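Local structure of putative uncharacterized protein (3P43) at residues V53-A58 / A73-D78. The protein probably acts as a manganese-dependent phosphoesterase in DNA repair, a member of the LigD 3'-phosphoesterase family that trims 3' ends. Numbering follows the deposited sequence.
Sequences VLKSWA and AIETED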
loop_
_atom_site.group_PDB
_atom_site.type_symbol
_atom_site.label_atom_id
_atom_site.label_comp_id
_atom_site.label_asym_id
_atom_site.label_seq_id
_atom_site.Cartn_x
_atom_site.Cartn_y
_atom_site.Cartn_z
ATOM N N VAL A 53 2.315 12.209 -5.763
ATOM C CA VAL A 53 1.099 11.406 -5.696
ATOM C C VAL A 53 1.276 10.184 -4.794
ATOM O O VAL A 53 2.358 9.941 -4.263
ATOM C CB VAL A 53 0.590 10.963 -7.096
ATOM C CG1 VAL A 53 0.309 12.172 -7.971
ATOM C CG2 VAL A 53 1.574 10.001 -7.765
ATOM N N LEU A 54 0.199 9.428 -4.617
ATOM C CA LEU A 54 0.236 8.221 -3.811
ATOM C C LEU A 54 0.234 6.993 -4.711
ATOM O O LEU A 54 -0.805 6.616 -5.252
ATOM C CB LEU A 54 -0.969 8.172 -2.868
ATOM C CG LEU A 54 -1.005 9.195 -1.728
ATOM C CD1 LEU A 54 -2.350 9.167 -1.010
ATOM C CD2 LEU A 54 0.124 8.933 -0.757
ATOM N N LYS A 55 1.398 6.374 -4.885
ATOM C CA LYS A 55 1.473 5.127 -5.642
ATOM C C LYS A 55 0.795 4.061 -4.792
ATOM O O LYS A 55 1.058 3.970 -3.591
ATOM C CB LYS A 55 2.930 4.751 -5.934
ATOM C CG LYS A 55 3.097 3.676 -7.010
ATOM C CD LYS A 55 4.574 3.349 -7.237
ATOM C CE LYS A 55 4.751 2.170 -8.184
ATOM N NZ LYS A 55 4.189 2.442 -9.536
ATOM N N SER A 56 -0.073 3.259 -5.405
ATOM C CA SER A 56 -1.016 2.457 -4.625
ATOM C C SER A 56 -1.090 0.983 -5.002
ATOM O O SER A 56 -0.948 0.621 -6.174
ATOM C CB SER A 56 -2.417 3.073 -4.707
ATOM O OG SER A 56 -2.435 4.362 -4.128
ATOM N N TRP A 57 -1.330 0.146 -3.994
ATOM C CA TRP A 57 -1.518 -1.292 -4.181
ATOM C C TRP A 57 -2.703 -1.771 -3.358
ATOM O O TRP A 57 -2.883 -1.338 -2.217
ATOM C CB TRP A 57 -0.283 -2.081 -3.728
ATOM C CG TRP A 57 0.965 -1.885 -4.553
ATOM C CD1 TRP A 57 1.430 -2.701 -5.541
ATOM C CD2 TRP A 57 1.918 -0.820 -4.430
ATOM N NE1 TRP A 57 2.611 -2.208 -6.048
ATOM C CE2 TRP A 57 2.931 -1.054 -5.381
ATOM C CE3 TRP A 57 2.015 0.308 -3.602
ATOM C CZ2 TRP A 57 4.020 -0.196 -5.539
ATOM C CZ3 TRP A 57 3.093 1.158 -3.760
ATOM C CH2 TRP A 57 4.084 0.899 -4.717
ATOM N N ALA A 58 -3.504 -2.664 -3.936
ATOM C CA ALA A 58 -4.537 -3.372 -3.188
ATOM C C ALA A 58 -3.968 -4.678 -2.626
ATOM O O ALA A 58 -3.452 -5.512 -3.367
ATOM C CB ALA A 58 -5.724 -3.663 -4.081
ATOM N N ALA A 73 0.243 -8.011 -3.576
ATOM C CA ALA A 73 -0.089 -6.596 -3.708
ATOM C C ALA A 73 -0.333 -6.278 -5.171
ATOM O O ALA A 73 0.538 -6.491 -6.009
ATOM C CB ALA A 73 1.017 -5.730 -3.150
ATOM N N ILE A 74 -1.527 -5.785 -5.473
ATOM C CA ILE A 74 -1.911 -5.476 -6.844
ATOM C C ILE A 74 -1.871 -3.975 -7.084
ATOM O O ILE A 74 -2.622 -3.229 -6.461
ATOM C CB ILE A 74 -3.339 -5.973 -7.149
ATOM C CG1 ILE A 74 -3.516 -7.410 -6.652
ATOM C CG2 ILE A 74 -3.637 -5.869 -8.644
ATOM C CD1 ILE A 74 -4.958 -7.901 -6.687
ATOM N N GLU A 75 -0.995 -3.530 -7.982
ATOM C CA GLU A 75 -0.909 -2.116 -8.317
ATOM C C GLU A 75 -2.261 -1.579 -8.778
ATOM O O GLU A 75 -2.936 -2.187 -9.614
ATOM C CB GLU A 75 0.148 -1.880 -9.398
ATOM C CG GLU A 75 0.204 -0.443 -9.903
ATOM C CD GLU A 75 1.296 -0.222 -10.937
ATOM O OE1 GLU A 75 2.473 -0.498 -10.631
ATOM O OE2 GLU A 75 0.976 0.238 -12.054
ATOM N N THR A 76 -2.655 -0.443 -8.224
ATOM C CA THR A 76 -3.871 0.236 -8.642
ATOM C C THR A 76 -3.471 1.614 -9.162
ATOM O O THR A 76 -2.285 1.915 -9.285
ATOM C CB THR A 76 -4.865 0.390 -7.481
ATOM O OG1 THR A 76 -4.251 1.138 -6.424
ATOM C CG2 THR A 76 -5.286 -0.982 -6.953
ATOM N N GLU A 77 -4.448 2.454 -9.469
ATOM C CA GLU A 77 -4.134 3.774 -9.996
ATOM C C GLU A 77 -3.628 4.716 -8.908
ATOM O O GLU A 77 -3.941 4.542 -7.737
ATOM C CB GLU A 77 -5.341 4.367 -10.721
ATOM C CG GLU A 77 -5.458 3.904 -12.167
ATOM C CD GLU A 77 -6.815 3.315 -12.489
ATOM O OE1 GLU A 77 -7.834 3.883 -12.039
ATOM O OE2 GLU A 77 -6.865 2.286 -13.199
ATOM N N ASP A 78 -2.821 5.699 -9.306
ATOM C CA ASP A 78 -2.375 6.750 -8.401
ATOM C C ASP A 78 -3.557 7.450 -7.740
ATOM O O ASP A 78 -4.605 7.644 -8.355
ATOM C CB ASP A 78 -1.563 7.796 -9.166
ATOM C CG ASP A 78 -0.274 7.243 -9.716
ATOM O OD1 ASP A 78 0.092 6.111 -9.335
ATOM O OD2 ASP A 78 0.371 7.940 -10.532
HETATM O O HOH W 1 -0.358 3.483 -8.212
#
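Ser56 O takes a nearly straight 2.9 Å hydrogen bond from Thr76 N, with a CA-H...O contact from Glu75 CA beside it. Nearby, Ala58 and Ile74 form an antiparallel hydrogen-bonded pair, Ala58 N lying 2.7 Å from Ile74 O. Past Thr76 the regular pairing is interrupted: one water accepts from Ser56 N and donates to Thr76 O and Asp78 OD1, a place suited to a short carboxylate, while Asp78 CA still makes a CA-H...O contact with Leu54 O. Small Ser56 lets Thr76 OG1 come within 3.2 Å of its CB; its hydroxyl, beside its own backbone N (chi1 -63°), turns back to Leu54 O and also bonds Arg47. The indole of Trp57 lies obliquely against the other strand, CD1 3.5 Å from Glu75 N, and the small methyl of Ala73 packs against ring and CB. An alanine in place of Trp57 would probably open a gap beside Ala73 and leave Trp145 without its edge-to-face partner. On the same face Lys55, extended to CE and bent at its last torsion, brings NZ to Glu75 OE1 in a long (3.6 Å) salt bridge, doubtful because Glu75 has two conformers. Ala58 touches the manganese ligand Asp45, its side chain about 5 Å from the ion, and the Thr76 side chain is about 3 Å from a bound phosphate, consistent with an active-site rim. In the antiparallel barrel, strand 42-50 flanks 53-59 and strand 145-149 flanks 70-80.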